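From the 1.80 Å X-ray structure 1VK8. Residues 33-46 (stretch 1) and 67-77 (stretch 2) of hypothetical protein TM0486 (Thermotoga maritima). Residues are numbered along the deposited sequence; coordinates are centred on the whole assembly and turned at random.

Stretch 1 (33-46) EVIDRAIEKISSWG
Stretch 2 67-77: DRVKELARYLE

Two helices of one chain pack in a largely antiparallel way. The helices of both stretches begin earlier in the chain. Their axes approach to 10.4 Å, and their N-to-C directions differ by 148°. The CA atoms pair Ala38 with Leu76 at 7.0 Å, Lys41 with Leu72 at 7.0 Å, and Trp45 with Arg68 at 7.6 Å. The contact buries 576 Å², both sides summed. No direct hydrogen bond crosses it. It rests instead on side-chain packing, two ring-face contacts and waters between Trp45 and Arg68.

Val34 (chi1 t) lies sideways to the other helix. Its O is 4.1 Å from Leu76 CD2. Arg37 (m, m, chi3 130°) starts toward stretch 2, but its end leads away. Arg37 NH1 forms a salt bridge with Glu40 OE1 at 3.0 Å, with a weak hydrogen bond. Arg37 O lies at the edge of the Tyr75 ring, 3.7 Å from Tyr75 CE2.

Ala38 takes the close approach of Leu76 (m, t). Ala38 CB is 4.0 Å from Leu76 CD2. Glu40 (t, t, chi3 49°) has its CA-to-CB bond sideways, but its end comes nearer.

Lys41 (t, p, p, t) points toward stretch 2 and folds over one face of the Tyr75 ring (chi1 t, chi2 67°). Lys41 CE sits 3.5 Å from Tyr75 CG and only 9° off the ring normal, a CH-pi contact. Lys41 NZ is 19° off the normal, which makes a cation-pi interaction. Lys41 CG also touches Leu72 CD1 at 3.9 Å. Leu72 is t, p.

Ile42 (m, t) turns its end nearer, with CG1 4.4 Å from Leu72 CD2. Ser43 OG and Ser44 OG (both chi1 p) bond back to the backbone, to Glu40 O at 2.8 Å and Lys41 O at 2.6 Å.

Trp45 (chi1 m, chi2 -10°) has the largest area covered by the other stretch. Arg68 (m, m, t, chi4 167°) lies over one ring face. Arg68 CB is 3.4 Å from Trp45 CE2 and 12° off the normal of the six-membered ring, a CH-pi contact. Trp45 CD1 in turn lies over one face of the guanidinium. Leu72 CB meets the ring edge, 4.2 Å from Trp45 CZ2. Waters join the pair: water 2 accepts from Trp45 NE1 (2.8 Å) and donates to Arg68 O (2.9 Å). Water 3 accepts from Arg68 NE (2.7 Å) and donates to Trp45 O (2.8 Å). Arg68 NH1 forms a salt bridge with Glu71 OE1 at 3.3 Å, with a weak hydrogen bond.

Gly46 leaves helical phi/psi at 86/-2. Positive phi favours glycine.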

ATOM      1  N   GLU C  33     -12.814 -11.205  13.046  1.00 32.32           N
ATOM      2  CA  GLU C  33     -13.628 -12.237  12.423  1.00 32.02           C
ATOM      3  C   GLU C  33     -13.584 -12.137  10.914  1.00 29.13           C
ATOM      4  O   GLU C  33     -13.450 -13.155  10.242  1.00 29.77           O
ATOM      5  CB  GLU C  33     -15.076 -12.157  12.875  1.00 32.76           C
ATOM      6  CG  GLU C  33     -15.918 -13.359  12.450  1.00 40.44           C
ATOM      7  CD  GLU C  33     -17.391 -13.015  12.286  1.00 49.04           C
ATOM      8  OE1 GLU C  33     -17.925 -12.262  13.140  1.00 53.06           O
ATOM      9  OE2 GLU C  33     -18.013 -13.494  11.304  1.00 49.14           O
ATOM     10  N   VAL C  34     -13.731 -10.922  10.389  1.00 23.14           N
ATOM     11  CA  VAL C  34     -13.576 -10.672   8.959  1.00 19.10           C
ATOM     12  C   VAL C  34     -12.203 -11.155   8.459  1.00 16.43           C
ATOM     13  O   VAL C  34     -12.113 -11.814   7.433  1.00 15.30           O
ATOM     14  CB  VAL C  34     -13.688  -9.179   8.633  1.00 19.75           C
ATOM     15  CG1 VAL C  34     -13.532  -8.950   7.139  1.00 17.29           C
ATOM     16  CG2 VAL C  34     -15.003  -8.588   9.171  1.00 22.96           C
ATOM     17  N   ILE C  35     -11.143 -10.809   9.186  1.00 15.34           N
ATOM     18  CA  ILE C  35      -9.786 -11.172   8.791  1.00 14.13           C
ATOM     19  C   ILE C  35      -9.573 -12.661   8.834  1.00 13.57           C
ATOM     20  O   ILE C  35      -8.916 -13.214   7.959  1.00 14.31           O
ATOM     21  CB  ILE C  35      -8.743 -10.441   9.660  1.00 17.86           C
ATOM     22  CG1 ILE C  35      -8.881  -8.922   9.516  1.00 20.52           C
ATOM     23  CG2 ILE C  35      -7.324 -10.869   9.265  1.00 18.28           C
ATOM     24  CD1 ILE C  35      -8.846  -8.445   8.134  1.00 30.22           C
ATOM     25  N   ASP C  36     -10.139 -13.312   9.846  1.00 15.07           N
ATOM     26  CA  ASP C  36     -10.094 -14.758   9.970  1.00 13.99           C
ATOM     27  C   ASP C  36     -10.718 -15.459   8.769  1.00 13.93           C
ATOM     28  O   ASP C  36     -10.219 -16.483   8.320  1.00 13.88           O
ATOM     29  CB  ASP C  36     -10.872 -15.223  11.226  1.00 18.83           C
ATOM     30  CG  ASP C  36     -10.154 -14.925  12.537  1.00 21.09           C
ATOM     31  OD1 ASP C  36      -9.059 -14.324  12.531  1.00 31.76           O
ATOM     32  OD2 ASP C  36     -10.639 -15.265  13.632  1.00 31.43           O
ATOM     33  N   ARG C  37     -11.854 -14.949   8.300  1.00 13.88           N
ATOM     34  CA  ARG C  37     -12.575 -15.549   7.171  1.00 12.31           C
ATOM     35  C   ARG C  37     -11.767 -15.365   5.900  1.00  8.76           C
ATOM     36  O   ARG C  37     -11.709 -16.252   5.076  1.00  8.29           O
ATOM     37  CB  ARG C  37     -13.956 -14.905   6.978  1.00 12.87           C
ATOM     38  CG  ARG C  37     -14.943 -15.094   8.140  1.00 18.21           C
ATOM     39  CD  ARG C  37     -15.192 -16.525   8.572  1.00 30.07           C
ATOM     40  NE  ARG C  37     -15.036 -16.642  10.031  1.00 42.89           N
ATOM     41  CZ  ARG C  37     -14.041 -17.264  10.677  1.00 47.73           C
ATOM     42  NH1 ARG C  37     -13.056 -17.895  10.029  1.00 45.48           N
ATOM     43  NH2 ARG C  37     -14.044 -17.262  12.006  1.00 53.22           N
ATOM     44  N   ALA C  38     -11.160 -14.194   5.761  1.00  6.96           N
ATOM     45  CA  ALA C  38     -10.279 -13.899   4.653  1.00  7.18           C
ATOM     46  C   ALA C  38      -9.119 -14.883   4.602  1.00  7.92           C
ATOM     47  O   ALA C  38      -8.876 -15.495   3.563  1.00  8.64           O
ATOM     48  CB  ALA C  38      -9.787 -12.509   4.740  1.00  9.68           C
ATOM     49  N   ILE C  39      -8.451 -15.074   5.732  1.00 10.93           N
ATOM     50  CA  ILE C  39      -7.314 -16.008   5.804  1.00 11.59           C
ATOM     51  C   ILE C  39      -7.750 -17.436   5.535  1.00 11.83           C
ATOM     52  O   ILE C  39      -7.119 -18.124   4.748  1.00 12.94           O
ATOM     53  CB  ILE C  39      -6.523 -15.853   7.129  1.00 12.08           C
ATOM     54  CG1 ILE C  39      -5.898 -14.457   7.172  1.00 14.24           C
ATOM     55  CG2 ILE C  39      -5.410 -16.940   7.237  1.00 13.87           C
ATOM     56  CD1 ILE C  39      -5.454 -14.016   8.526  1.00 22.78           C
ATOM     57  N   GLU C  40      -8.858 -17.864   6.137  1.00 10.71           N
ATOM     58  CA  GLU C  40      -9.402 -19.181   5.888  1.00 11.90           C
ATOM     59  C   GLU C  40      -9.731 -19.387   4.408  1.00 10.62           C
ATOM     60  O   GLU C  40      -9.446 -20.445   3.832  1.00 11.25           O
ATOM     61  CB  GLU C  40     -10.642 -19.363   6.762  1.00 12.90           C
ATOM     62  CG  GLU C  40     -11.373 -20.680   6.624  1.00 26.11           C
ATOM     63  CD  GLU C  40     -12.536 -20.795   7.613  1.00 38.28           C
ATOM     64  OE1 GLU C  40     -13.365 -19.842   7.714  1.00 34.01           O
ATOM     65  OE2 GLU C  40     -12.616 -21.841   8.289  1.00 42.57           O
ATOM     66  N   LYS C  41     -10.327 -18.382   3.777  1.00  9.36           N
ATOM     67  CA  LYS C  41     -10.633 -18.490   2.358  1.00  8.77           C
ATOM     68  C   LYS C  41      -9.345 -18.590   1.524  1.00  9.74           C
ATOM     69  O   LYS C  41      -9.255 -19.422   0.620  1.00  9.60           O
ATOM     70  CB  LYS C  41     -11.514 -17.321   1.893  1.00  8.86           C
ATOM     71  CG  LYS C  41     -11.852 -17.337   0.413  1.00  9.72           C
ATOM     72  CD  LYS C  41     -12.678 -18.544   0.012  1.00 11.94           C
ATOM     73  CE  LYS C  41     -14.121 -18.429   0.405  1.00 21.64           C
ATOM     74  NZ  LYS C  41     -14.954 -19.468  -0.260  1.00 26.55           N
ATOM     75  N   ILE C  42      -8.372 -17.721   1.783  1.00  8.73           N
ATOM     76  CA  ILE C  42      -7.096 -17.791   1.059  1.00  9.22           C
ATOM     77  C   ILE C  42      -6.437 -19.195   1.158  1.00  9.12           C
ATOM     78  O   ILE C  42      -5.894 -19.704   0.177  1.00 12.67           O
ATOM     79  CB  ILE C  42      -6.148 -16.677   1.572  1.00  8.28           C
ATOM     80  CG1 ILE C  42      -6.676 -15.299   1.160  1.00 10.05           C
ATOM     81  CG2 ILE C  42      -4.743 -16.857   1.023  1.00 13.36           C
ATOM     82  CD1 ILE C  42      -6.052 -14.157   1.918  1.00 15.56           C
ATOM     83  N   SER C  43      -6.525 -19.834   2.321  1.00 10.41           N
ATOM     84  CA  SER C  43      -5.899 -21.149   2.564  1.00 11.53           C
ATOM     85  C   SER C  43      -6.540 -22.288   1.758  1.00 12.49           C
ATOM     86  O   SER C  43      -5.931 -23.344   1.580  1.00 12.39           O
ATOM     87  CB  SER C  43      -5.946 -21.482   4.047  1.00 11.25           C
ATOM     88  OG  SER C  43      -7.221 -21.953   4.443  1.00 13.47           O
ATOM     89  N   SER C  44      -7.774 -22.067   1.300  1.00  9.63           N
ATOM     90  CA  SER C  44      -8.535 -23.053   0.526  1.00  9.15           C
ATOM     91  C   SER C  44      -8.112 -23.044  -0.927  1.00  6.98           C
ATOM     92  O   SER C  44      -8.536 -23.900  -1.682  1.00  9.72           O
ATOM     93  CB  SER C  44     -10.046 -22.746   0.598  1.00  9.44           C
ATOM     94  OG  SER C  44     -10.367 -21.618  -0.214  1.00  7.91           O
ATOM     95  N   TRP C  45      -7.296 -22.083  -1.333  1.00  8.36           N
ATOM     96  CA  TRP C  45      -6.918 -21.964  -2.735  1.00 10.12           C
ATOM     97  C   TRP C  45      -5.909 -22.999  -3.153  1.00  8.53           C
ATOM     98  O   TRP C  45      -5.685 -23.141  -4.347  1.00 13.80           O
ATOM     99  CB  TRP C  45      -6.336 -20.581  -3.061  1.00  9.80           C
ATOM    100  CG  TRP C  45      -7.292 -19.420  -2.850  1.00  9.11           C
ATOM    101  CD1 TRP C  45      -8.622 -19.480  -2.588  1.00 13.62           C
ATOM    102  CD2 TRP C  45      -6.949 -18.035  -2.902  1.00 13.12           C
ATOM    103  NE1 TRP C  45      -9.125 -18.210  -2.451  1.00 17.37           N
ATOM    104  CE2 TRP C  45      -8.115 -17.304  -2.629  1.00 16.45           C
ATOM    105  CE3 TRP C  45      -5.754 -17.331  -3.147  1.00 18.79           C
ATOM    106  CZ2 TRP C  45      -8.127 -15.909  -2.600  1.00 13.82           C
ATOM    107  CZ3 TRP C  45      -5.767 -15.948  -3.116  1.00 15.83           C
ATOM    108  CH2 TRP C  45      -6.950 -15.259  -2.850  1.00 15.66           C
ATOM    109  N   GLY C  46      -5.221 -23.634  -2.193  1.00  7.16           N
ATOM    110  CA  GLY C  46      -4.253 -24.666  -2.508  1.00  6.93           C
ATOM    111  C   GLY C  46      -2.858 -24.153  -2.829  1.00  6.44           C
ATOM    112  O   GLY C  46      -1.938 -24.936  -3.110  1.00  4.78           O
ATOM    113  N   ASP C  67      -8.457 -14.146 -10.315  1.00  9.79           N
ATOM    114  CA  ASP C  67      -9.771 -14.767 -10.258  1.00  8.64           C
ATOM    115  C   ASP C  67     -10.176 -15.166  -8.847  1.00  8.76           C
ATOM    116  O   ASP C  67     -11.345 -15.065  -8.479  1.00  8.44           O
ATOM    117  CB  ASP C  67      -9.814 -16.008 -11.166  1.00  9.78           C
ATOM    118  CG  ASP C  67      -9.839 -15.662 -12.662  1.00 13.24           C
ATOM    119  OD1 ASP C  67     -10.159 -14.512 -13.044  1.00 13.99           O
ATOM    120  OD2 ASP C  67      -9.528 -16.505 -13.526  1.00 11.26           O
ATOM    121  N   ARG C  68      -9.224 -15.647  -8.053  1.00  8.05           N
ATOM    122  CA  ARG C  68      -9.498 -15.959  -6.659  1.00  9.34           C
ATOM    123  C   ARG C  68      -9.812 -14.715  -5.852  1.00  9.69           C
ATOM    124  O   ARG C  68     -10.642 -14.748  -4.945  1.00  7.34           O
ATOM    125  CB  ARG C  68      -8.325 -16.715  -6.017  1.00  9.87           C
ATOM    126  CG  ARG C  68      -8.100 -18.082  -6.598  1.00 14.10           C
ATOM    127  CD  ARG C  68      -9.247 -18.988  -6.441  1.00 20.81           C
ATOM    128  NE  ARG C  68      -8.796 -20.373  -6.392  1.00 20.48           N
ATOM    129  CZ  ARG C  68      -9.565 -21.374  -6.010  1.00 24.44           C
ATOM    130  NH1 ARG C  68     -10.832 -21.164  -5.684  1.00 34.14           N
ATOM    131  NH2 ARG C  68      -9.087 -22.601  -5.982  1.00 33.17           N
ATOM    132  N   VAL C  69      -9.161 -13.614  -6.195  1.00  9.10           N
ATOM    133  CA  VAL C  69      -9.421 -12.350  -5.525  1.00  9.19           C
ATOM    134  C   VAL C  69     -10.856 -11.900  -5.815  1.00  8.64           C
ATOM    135  O   VAL C  69     -11.513 -11.400  -4.929  1.00  7.14           O
ATOM    136  CB  VAL C  69      -8.364 -11.281  -5.895  1.00  9.19           C
ATOM    137  CG1 VAL C  69      -8.799  -9.914  -5.440  1.00 10.69           C
ATOM    138  CG2 VAL C  69      -7.011 -11.660  -5.302  1.00  9.74           C
ATOM    139  N   LYS C  70     -11.360 -12.112  -7.035  1.00  9.05           N
ATOM    140  CA  LYS C  70     -12.772 -11.818  -7.331  1.00  9.64           C
ATOM    141  C   LYS C  70     -13.711 -12.554  -6.381  1.00  9.24           C
ATOM    142  O   LYS C  70     -14.649 -11.970  -5.835  1.00 11.65           O
ATOM    143  CB  LYS C  70     -13.162 -12.176  -8.769  1.00  7.46           C
ATOM    144  CG  LYS C  70     -12.437 -11.471  -9.879  1.00  9.75           C
ATOM    145  CD  LYS C  70     -12.955 -12.019 -11.181  1.00 10.62           C
ATOM    146  CE  LYS C  70     -12.040 -11.815 -12.316  1.00 15.85           C
ATOM    147  NZ  LYS C  70     -12.606 -12.536 -13.478  1.00  8.58           N
ATOM    148  N   GLU C  71     -13.470 -13.846  -6.213  1.00  7.30           N
ATOM    149  CA  GLU C  71     -14.253 -14.688  -5.302  1.00  8.78           C
ATOM    150  C   GLU C  71     -14.095 -14.255  -3.854  1.00  7.44           C
ATOM    151  O   GLU C  71     -15.063 -14.253  -3.115  1.00  7.36           O
ATOM    152  CB  GLU C  71     -13.859 -16.160  -5.468  1.00 10.89           C
ATOM    153  CG  GLU C  71     -14.255 -16.734  -6.825  1.00 17.75           C
ATOM    154  CD  GLU C  71     -13.521 -18.022  -7.185  1.00 25.36           C
ATOM    155  OE1 GLU C  71     -12.730 -18.525  -6.368  1.00 30.14           O
ATOM    156  OE2 GLU C  71     -13.744 -18.534  -8.302  1.00 36.05           O
ATOM    157  N   LEU C  72     -12.875 -13.908  -3.449  1.00  7.62           N
ATOM    158  CA  LEU C  72     -12.612 -13.427  -2.099  1.00  8.87           C
ATOM    159  C   LEU C  72     -13.467 -12.207  -1.740  1.00  8.38           C
ATOM    160  O   LEU C  72     -14.103 -12.177  -0.680  1.00  6.41           O
ATOM    161  CB  LEU C  72     -11.129 -13.092  -1.911  1.00  8.89           C
ATOM    162  CG  LEU C  72     -10.734 -12.541  -0.522  1.00 12.18           C
ATOM    163  CD1 LEU C  72     -11.017 -13.562   0.540  1.00 11.72           C
ATOM    164  CD2 LEU C  72      -9.294 -12.151  -0.522  1.00 14.34           C
ATOM    165  N   ALA C  73     -13.498 -11.218  -2.624  1.00  9.61           N
ATOM    166  CA  ALA C  73     -14.259  -9.987  -2.382  1.00  8.56           C
ATOM    167  C   ALA C  73     -15.751 -10.281  -2.212  1.00 11.04           C
ATOM    168  O   ALA C  73     -16.399  -9.767  -1.289  1.00  7.94           O
ATOM    169  CB  ALA C  73     -14.038  -9.027  -3.488  1.00 10.52           C
ATOM    170  N   ARG C  74     -16.302 -11.110  -3.098  1.00 10.31           N
ATOM    171  CA  ARG C  74     -17.712 -11.472  -3.019  1.00 12.11           C
ATOM    172  C   ARG C  74     -17.986 -12.178  -1.725  1.00 10.77           C
ATOM    173  O   ARG C  74     -18.995 -11.956  -1.103  1.00 11.49           O
ATOM    174  CB  ARG C  74     -18.125 -12.420  -4.159  1.00 14.84           C
ATOM    175  CG  ARG C  74     -18.540 -11.799  -5.482  1.00 27.99           C
ATOM    176  CD  ARG C  74     -18.448 -10.292  -5.591  1.00 37.87           C
ATOM    177  NE  ARG C  74     -18.814  -9.835  -6.938  1.00 48.55           N
ATOM    178  CZ  ARG C  74     -18.500  -8.648  -7.457  1.00 48.63           C
ATOM    179  NH1 ARG C  74     -17.795  -7.778  -6.756  1.00 45.15           N
ATOM    180  NH2 ARG C  74     -18.884  -8.332  -8.693  1.00 58.17           N
ATOM    181  N   TYR C  75     -17.088 -13.077  -1.351  1.00 11.39           N
ATOM    182  CA  TYR C  75     -17.231 -13.867  -0.139  1.00 10.65           C
ATOM    183  C   TYR C  75     -17.264 -12.958   1.088  1.00  9.87           C
ATOM    184  O   TYR C  75     -18.088 -13.141   1.985  1.00  7.98           O
ATOM    185  CB  TYR C  75     -16.056 -14.849  -0.042  1.00 10.96           C
ATOM    186  CG  TYR C  75     -16.025 -15.642   1.221  1.00  8.40           C
ATOM    187  CD1 TYR C  75     -17.014 -16.585   1.497  1.00 16.01           C
ATOM    188  CD2 TYR C  75     -15.007 -15.470   2.145  1.00 13.18           C
ATOM    189  CE1 TYR C  75     -16.985 -17.308   2.657  1.00 15.42           C
ATOM    190  CE2 TYR C  75     -14.969 -16.205   3.294  1.00 12.08           C
ATOM    191  CZ  TYR C  75     -15.964 -17.112   3.548  1.00 13.73           C
ATOM    192  OH  TYR C  75     -15.919 -17.829   4.704  1.00 13.99           O
ATOM    193  N   LEU C  76     -16.361 -11.987   1.118  1.00  8.39           N
ATOM    194  CA  LEU C  76     -16.208 -11.090   2.265  1.00  7.45           C
ATOM    195  C   LEU C  76     -17.367 -10.131   2.469  1.00  9.88           C
ATOM    196  O   LEU C  76     -17.622  -9.710   3.596  1.00  8.98           O
ATOM    197  CB  LEU C  76     -14.920 -10.282   2.175  1.00  6.89           C
ATOM    198  CG  LEU C  76     -13.637 -11.129   2.308  1.00  8.02           C
ATOM    199  CD1 LEU C  76     -12.434 -10.247   2.103  1.00 16.41           C
ATOM    200  CD2 LEU C  76     -13.625 -11.853   3.641  1.00 21.03           C
ATOM    201  N   GLU C  77     -18.087  -9.787   1.413  1.00 11.37           N
ATOM    202  CA  GLU C  77     -19.214  -8.873   1.595  1.00 13.36           C
ATOM    203  C   GLU C  77     -20.307  -9.410   2.511  1.00 14.23           C
ATOM    204  O   GLU C  77     -21.065  -8.621   3.030  1.00 13.11           O
ATOM    205  CB  GLU C  77     -19.820  -8.342   0.288  1.00 17.37           C
ATOM    206  CG  GLU C  77     -20.047  -9.314  -0.836  1.00 26.69           C
ATOM    207  CD  GLU C  77     -20.883  -8.718  -1.964  1.00 36.45           C
ATOM    208  OE1 GLU C  77     -21.183  -7.500  -1.926  1.00 33.79           O
ATOM    209  OE2 GLU C  77     -21.248  -9.485  -2.888  1.00 45.80           O
TER
HETATM  210  O   HOH W   1     -11.190 -23.969  -3.841  1.00 45.97           O
HETATM  211  O   HOH W   2     -11.508 -16.810  -3.124  1.00 19.42           O
HETATM  212  O   HOH W   3      -6.501 -21.693  -6.636  1.00 28.11           O